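Long-range contact in beta-glucuronidase (Dictyoglomus thermophilum, PDB 6XXW), which probably hydrolyses beta-glucuronides, releasing glucuronic acid, as a family 2 glycoside hydrolase: residues A[291-304]-A[585-598]. Residues are numbered along the deposited sequence; the frame is centred on the assembly and turned at random.
Sequences QFLINEKPFYFKGF and LKERWSKLPDFWEK
Phe299 and Phe595 face each other in a single beta bridge, flanked by two backbone bonds: Trp596 N donates to Pro298 O (2.8 Å) and Tyr300 N to Asp594 O (2.9 Å). A water lies within 2.8 Å of both Phe299 O and Trp596 O. Further along, Lys302 lays its CB over the five-membered ring of Trp589, 3.8 Å from the centroid, and a bend at chi3 (-49°) turns the amine to the backbone carbonyls of Trp589 and Leu592. NZ bonds Leu592 O at 2.7 Å and Trp589 O at 3.2 Å, with a salt bridge, weak as a hydrogen bond, to Asp594 OD1, which Asn335 also holds. A methionine here would probably leave Leu592 O without this donor, weaken the hold on Trp589 O and cost Asp594 its charge partner.

Among the aromatic contacts, Trp596 brings its CE3 edge over one face of Tyr300, 3.8 Å from CG, and Trp589 turns its edge, offset, to the face of Phe304. The Phe595 ring lies between Phe299 CD1 and Lys297, whose NZ makes a cation-pi contact 4.1 Å from the ring centroid while salt-bridged to Glu254.

The C-terminal tail thus follows the first strand of the TIM barrel, 297-305, which pairs with strands 336-338 and 544-550; residues 585-591 of helix 580-591 run roughly antiparallel to residues 301-304, beside helices 319-332 and 524-538.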
loop_
_atom_site.group_PDB
_atom_site.type_symbol
_atom_site.label_atom_id
_atom_site.label_comp_id
_atom_site.label_asym_id
_atom_site.label_seq_id
_atom_site.Cartn_x
_atom_site.Cartn_y
_atom_site.Cartn_z
ATOM N N GLN A 291 4.503 44.108 0.438
ATOM C CA GLN A 291 5.534 43.447 -0.338
ATOM C C GLN A 291 6.655 42.950 0.566
ATOM O O GLN A 291 7.039 43.624 1.524
ATOM C CB GLN A 291 6.093 44.394 -1.402
ATOM C CG GLN A 291 5.046 44.846 -2.413
ATOM C CD GLN A 291 5.661 45.421 -3.675
ATOM O OE1 GLN A 291 5.355 44.982 -4.781
ATOM N NE2 GLN A 291 6.531 46.412 -3.512
ATOM N N PHE A 292 7.175 41.760 0.246
ATOM C CA PHE A 292 8.384 41.210 0.848
ATOM C C PHE A 292 9.489 41.337 -0.195
ATOM O O PHE A 292 9.470 40.628 -1.207
ATOM C CB PHE A 292 8.175 39.750 1.255
ATOM C CG PHE A 292 9.257 39.206 2.131
ATOM C CD1 PHE A 292 10.464 38.779 1.586
ATOM C CD2 PHE A 292 9.081 39.136 3.508
ATOM C CE1 PHE A 292 11.478 38.281 2.402
ATOM C CE2 PHE A 292 10.096 38.637 4.328
ATOM C CZ PHE A 292 11.292 38.211 3.768
ATOM N N LEU A 293 10.443 42.240 0.034
ATOM C CA LEU A 293 11.456 42.557 -0.972
ATOM C C LEU A 293 12.774 41.856 -0.669
ATOM O O LEU A 293 13.318 41.981 0.434
ATOM C CB LEU A 293 11.696 44.068 -1.062
ATOM C CG LEU A 293 10.469 44.925 -1.373
ATOM C CD1 LEU A 293 10.795 46.406 -1.158
ATOM C CD2 LEU A 293 10.003 44.672 -2.791
ATOM N N ILE A 294 13.289 41.141 -1.661
ATOM C CA ILE A 294 14.654 40.630 -1.652
ATOM C C ILE A 294 15.368 41.312 -2.799
ATOM O O ILE A 294 14.900 41.247 -3.946
ATOM C CB ILE A 294 14.702 39.103 -1.797
ATOM C CG1 ILE A 294 14.035 38.446 -0.577
ATOM C CG2 ILE A 294 16.155 38.637 -2.023
ATOM C CD1 ILE A 294 14.000 36.917 -0.614
ATOM N N ASN A 295 16.471 42.001 -2.486
ATOM C CA ASN A 295 17.206 42.785 -3.477
ATOM C C ASN A 295 16.269 43.755 -4.193
ATOM O O ASN A 295 16.324 43.931 -5.417
ATOM C CB ASN A 295 17.931 41.863 -4.460
ATOM C CG ASN A 295 18.957 40.995 -3.767
ATOM O OD1 ASN A 295 19.540 41.410 -2.758
ATOM N ND2 ASN A 295 19.189 39.791 -4.292
ATOM N N GLU A 296 15.374 44.361 -3.407
ATOM C CA GLU A 296 14.417 45.378 -3.841
ATOM C C GLU A 296 13.413 44.859 -4.872
ATOM O O GLU A 296 12.768 45.652 -5.568
ATOM C CB GLU A 296 15.141 46.623 -4.368
ATOM C CG GLU A 296 15.887 47.411 -3.284
ATOM C CD GLU A 296 14.983 47.816 -2.120
ATOM O OE1 GLU A 296 14.006 48.564 -2.348
ATOM O OE2 GLU A 296 15.243 47.386 -0.973
ATOM N N LYS A 297 13.233 43.543 -4.974
ATOM C CA LYS A 297 12.225 43.003 -5.871
ATOM C C LYS A 297 11.168 42.239 -5.078
ATOM O O LYS A 297 11.497 41.612 -4.067
ATOM C CB LYS A 297 12.860 42.074 -6.918
ATOM C CG LYS A 297 13.866 42.750 -7.817
ATOM C CD LYS A 297 14.470 41.751 -8.793
ATOM C CE LYS A 297 15.282 40.701 -8.065
ATOM N NZ LYS A 297 15.931 39.759 -9.028
ATOM N N PRO A 298 9.886 42.294 -5.493
ATOM C CA PRO A 298 8.819 41.608 -4.741
ATOM C C PRO A 298 8.876 40.089 -4.811
ATOM O O PRO A 298 8.560 39.505 -5.850
ATOM C CB PRO A 298 7.535 42.132 -5.399
ATOM C CG PRO A 298 7.957 42.583 -6.761
ATOM C CD PRO A 298 9.347 43.121 -6.588
ATOM N N PHE A 299 9.231 39.443 -3.704
ATOM C CA PHE A 299 9.347 37.990 -3.639
ATOM C C PHE A 299 7.975 37.331 -3.480
ATOM O O PHE A 299 7.046 37.916 -2.916
ATOM C CB PHE A 299 10.247 37.609 -2.458
ATOM C CG PHE A 299 10.739 36.177 -2.466
ATOM C CD1 PHE A 299 11.420 35.657 -3.555
ATOM C CD2 PHE A 299 10.558 35.372 -1.349
ATOM C CE1 PHE A 299 11.898 34.347 -3.542
ATOM C CE2 PHE A 299 11.026 34.040 -1.328
ATOM C CZ PHE A 299 11.694 33.535 -2.417
ATOM N N TYR A 300 7.858 36.095 -3.975
ATOM C CA TYR A 300 6.718 35.229 -3.670
ATOM C C TYR A 300 7.240 33.889 -3.171
ATOM O O TYR A 300 7.911 33.168 -3.919
ATOM C CB TYR A 300 5.799 35.018 -4.882
ATOM C CG TYR A 300 4.519 34.293 -4.488
ATOM C CD1 TYR A 300 4.404 32.902 -4.605
ATOM C CD2 TYR A 300 3.442 34.998 -3.949
ATOM C CE1 TYR A 300 3.232 32.247 -4.217
ATOM C CE2 TYR A 300 2.279 34.362 -3.563
ATOM C CZ TYR A 300 2.171 32.992 -3.687
ATOM O OH TYR A 300 0.990 32.392 -3.294
ATOM N N PHE A 301 6.934 33.555 -1.915
ATOM C CA PHE A 301 7.389 32.289 -1.342
ATOM C C PHE A 301 6.625 31.127 -1.955
ATOM O O PHE A 301 5.393 31.105 -1.931
ATOM C CB PHE A 301 7.169 32.235 0.173
ATOM C CG PHE A 301 8.010 33.176 0.956
ATOM C CD1 PHE A 301 7.660 34.516 1.062
ATOM C CD2 PHE A 301 9.133 32.720 1.624
ATOM C CE1 PHE A 301 8.437 35.396 1.809
ATOM C CE2 PHE A 301 9.915 33.603 2.380
ATOM C CZ PHE A 301 9.553 34.932 2.468
ATOM N N LYS A 302 7.383 30.144 -2.399
ATOM C CA LYS A 302 6.816 28.878 -2.890
ATOM C C LYS A 302 7.533 27.779 -2.113
ATOM O O LYS A 302 8.680 27.624 -2.317
ATOM C CB LYS A 302 7.034 28.723 -4.395
ATOM C CG LYS A 302 6.337 29.737 -5.273
ATOM C CD LYS A 302 6.708 29.642 -6.716
ATOM C CE LYS A 302 8.187 29.581 -6.983
ATOM N NZ LYS A 302 8.475 29.564 -8.427
ATOM N N GLY A 303 6.836 27.064 -1.241
ATOM C CA GLY A 303 7.602 26.079 -0.479
ATOM C C GLY A 303 6.837 25.303 0.557
ATOM O O GLY A 303 5.692 25.058 0.387
ATOM N N PHE A 304 7.709 24.993 1.676
ATOM C CA PHE A 304 7.171 24.000 2.602
ATOM C C PHE A 304 7.447 24.360 4.046
ATOM O O PHE A 304 8.221 25.211 4.315
ATOM C CB PHE A 304 7.750 22.619 2.291
ATOM C CG PHE A 304 7.365 22.090 0.939
ATOM C CD1 PHE A 304 6.150 21.454 0.748
ATOM C CD2 PHE A 304 8.218 22.230 -0.142
ATOM C CE1 PHE A 304 5.793 20.969 -0.495
ATOM C CE2 PHE A 304 7.866 21.745 -1.388
ATOM C CZ PHE A 304 6.652 21.114 -1.565
ATOM N N LEU A 585 2.011 20.664 -7.700
ATOM C CA LEU A 585 2.822 21.809 -7.274
ATOM C C LEU A 585 3.965 22.080 -8.250
ATOM O O LEU A 585 4.276 23.242 -8.545
ATOM C CB LEU A 585 3.355 21.578 -5.859
ATOM C CG LEU A 585 2.302 21.634 -4.738
ATOM C CD1 LEU A 585 2.903 21.222 -3.396
ATOM C CD2 LEU A 585 1.621 23.004 -4.648
ATOM N N LYS A 586 4.595 21.025 -8.776
ATOM C CA LYS A 586 5.644 21.237 -9.770
ATOM C C LYS A 586 5.117 22.019 -10.963
ATOM O O LYS A 586 5.790 22.926 -11.468
ATOM C CB LYS A 586 6.224 19.899 -10.236
ATOM C CG LYS A 586 7.420 20.016 -11.202
ATOM C CD LYS A 586 7.986 18.636 -11.528
ATOM C CE LYS A 586 8.923 18.661 -12.733
ATOM N NZ LYS A 586 10.165 19.444 -12.497
ATOM N N GLU A 587 3.914 21.677 -11.433
ATOM C CA GLU A 587 3.370 22.346 -12.607
ATOM C C GLU A 587 2.971 23.783 -12.287
ATOM O O GLU A 587 3.275 24.698 -13.061
ATOM C CB GLU A 587 2.183 21.561 -13.162
ATOM C CG GLU A 587 1.895 21.887 -14.623
ATOM C CD GLU A 587 0.415 21.869 -14.951
ATOM O OE1 GLU A 587 -0.009 22.632 -15.847
ATOM O OE2 GLU A 587 -0.327 21.089 -14.315
ATOM N N ARG A 588 2.293 24.001 -11.153
ATOM C CA ARG A 588 1.968 25.361 -10.737
ATOM C C ARG A 588 3.232 26.196 -10.572
ATOM O O ARG A 588 3.381 27.260 -11.186
ATOM C CB ARG A 588 1.177 25.335 -9.428
ATOM C CG ARG A 588 0.994 26.702 -8.766
ATOM C CD ARG A 588 0.013 26.637 -7.594
ATOM N NE ARG A 588 -0.023 27.881 -6.811
ATOM C CZ ARG A 588 -0.693 28.979 -7.154
ATOM N NH1 ARG A 588 -1.409 29.007 -8.282
ATOM N NH2 ARG A 588 -0.646 30.057 -6.372
ATOM N N TRP A 589 4.174 25.713 -9.758
ATOM C CA TRP A 589 5.328 26.532 -9.411
ATOM C C TRP A 589 6.280 26.735 -10.585
ATOM O O TRP A 589 7.054 27.695 -10.572
ATOM C CB TRP A 589 6.059 25.911 -8.227
ATOM C CG TRP A 589 5.305 26.043 -6.925
ATOM C CD1 TRP A 589 4.246 26.865 -6.660
ATOM C CD2 TRP A 589 5.570 25.324 -5.720
ATOM N NE1 TRP A 589 3.836 26.701 -5.346
ATOM C CE2 TRP A 589 4.643 25.763 -4.754
ATOM C CE3 TRP A 589 6.515 24.357 -5.361
ATOM C CZ2 TRP A 589 4.625 25.255 -3.454
ATOM C CZ3 TRP A 589 6.497 23.855 -4.072
ATOM C CH2 TRP A 589 5.566 24.312 -3.133
ATOM N N SER A 590 6.234 25.873 -11.606
ATOM C CA SER A 590 7.024 26.143 -12.805
ATOM C C SER A 590 6.489 27.344 -13.576
ATOM O O SER A 590 7.208 27.910 -14.407
ATOM C CB SER A 590 7.047 24.917 -13.716
ATOM O OG SER A 590 5.810 24.799 -14.404
ATOM N N LYS A 591 5.242 27.733 -13.324
ATOM C CA LYS A 591 4.608 28.866 -13.981
ATOM C C LYS A 591 4.666 30.137 -13.155
ATOM O O LYS A 591 4.396 31.217 -13.690
ATOM C CB LYS A 591 3.136 28.560 -14.271
ATOM C CG LYS A 591 2.881 27.539 -15.364
ATOM C CD LYS A 591 1.377 27.370 -15.566
ATOM C CE LYS A 591 0.910 25.972 -15.215
ATOM N NZ LYS A 591 -0.582 25.862 -15.241
ATOM N N LEU A 592 4.955 30.028 -11.872
ATOM C CA LEU A 592 4.990 31.169 -10.969
ATOM C C LEU A 592 6.408 31.683 -10.861
ATOM O O LEU A 592 7.310 30.907 -10.511
ATOM C CB LEU A 592 4.487 30.775 -9.583
ATOM C CG LEU A 592 3.005 30.486 -9.360
ATOM C CD1 LEU A 592 2.737 30.492 -7.863
ATOM C CD2 LEU A 592 2.114 31.500 -10.092
ATOM N N PRO A 593 6.653 32.962 -11.130
ATOM C CA PRO A 593 8.009 33.492 -10.963
ATOM C C PRO A 593 8.355 33.640 -9.489
ATOM O O PRO A 593 7.480 33.825 -8.639
ATOM C CB PRO A 593 7.947 34.854 -11.664
ATOM C CG PRO A 593 6.520 35.281 -11.535
ATOM C CD PRO A 593 5.680 34.008 -11.496
ATOM N N ASP A 594 9.657 33.541 -9.192
ATOM C CA ASP A 594 10.136 33.811 -7.838
ATOM C C ASP A 594 9.840 35.247 -7.425
ATOM O O ASP A 594 9.558 35.520 -6.252
ATOM C CB ASP A 594 11.642 33.553 -7.746
ATOM C CG ASP A 594 11.988 32.084 -7.827
ATOM O OD1 ASP A 594 11.188 31.255 -7.353
ATOM O OD2 ASP A 594 13.065 31.762 -8.365
ATOM N N PHE A 595 9.936 36.183 -8.366
ATOM C CA PHE A 595 9.661 37.588 -8.103
ATOM C C PHE A 595 8.436 37.987 -8.907
ATOM O O PHE A 595 8.427 37.877 -10.136
ATOM C CB PHE A 595 10.873 38.455 -8.432
ATOM C CG PHE A 595 12.043 38.196 -7.525
ATOM C CD1 PHE A 595 12.145 38.845 -6.301
ATOM C CD2 PHE A 595 13.017 37.275 -7.873
ATOM C CE1 PHE A 595 13.208 38.602 -5.449
ATOM C CE2 PHE A 595 14.087 37.018 -7.027
ATOM C CZ PHE A 595 14.180 37.682 -5.807
ATOM N N TRP A 596 7.406 38.439 -8.207
ATOM C CA TRP A 596 6.064 38.535 -8.767
ATOM C C TRP A 596 5.387 39.717 -8.094
ATOM O O TRP A 596 5.130 39.671 -6.889
ATOM C CB TRP A 596 5.301 37.237 -8.515
ATOM C CG TRP A 596 3.906 37.199 -9.043
ATOM C CD1 TRP A 596 3.358 38.022 -9.978
ATOM C CD2 TRP A 596 2.882 36.268 -8.675
ATOM N NE1 TRP A 596 2.051 37.664 -10.214
ATOM C CE2 TRP A 596 1.736 36.589 -9.426
ATOM C CE3 TRP A 596 2.826 35.193 -7.786
ATOM C CZ2 TRP A 596 0.541 35.881 -9.305
ATOM C CZ3 TRP A 596 1.638 34.491 -7.666
ATOM C CH2 TRP A 596 0.513 34.838 -8.424
ATOM N N GLU A 597 5.132 40.785 -8.846
ATOM C CA GLU A 597 4.430 41.941 -8.290
ATOM C C GLU A 597 2.937 41.704 -8.460
ATOM O O GLU A 597 2.380 41.935 -9.536
ATOM C CB GLU A 597 4.867 43.238 -8.958
ATOM C CG GLU A 597 4.402 44.468 -8.187
ATOM C CD GLU A 597 5.201 45.711 -8.515
ATOM O OE1 GLU A 597 6.065 45.640 -9.414
ATOM O OE2 GLU A 597 4.969 46.755 -7.866
ATOM N N LYS A 598 2.288 41.240 -7.395
ATOM C CA LYS A 598 0.868 40.890 -7.430
ATOM C C LYS A 598 -0.035 42.123 -7.359
ATOM O O LYS A 598 0.436 43.230 -7.103
ATOM C CB LYS A 598 0.530 39.924 -6.281
ATOM C CG LYS A 598 1.264 38.591 -6.366
ATOM C CD LYS A 598 0.824 37.614 -5.281
ATOM C CE LYS A 598 -0.659 37.335 -5.354
ATOM N NZ LYS A 598 -1.115 36.450 -4.255
HETATM O O HOH W 1 2.054 44.041 -4.192
HETATM O O HOH W 2 4.735 38.485 -4.369
HETATM O O HOH W 3 -0.835 33.730 -4.895
#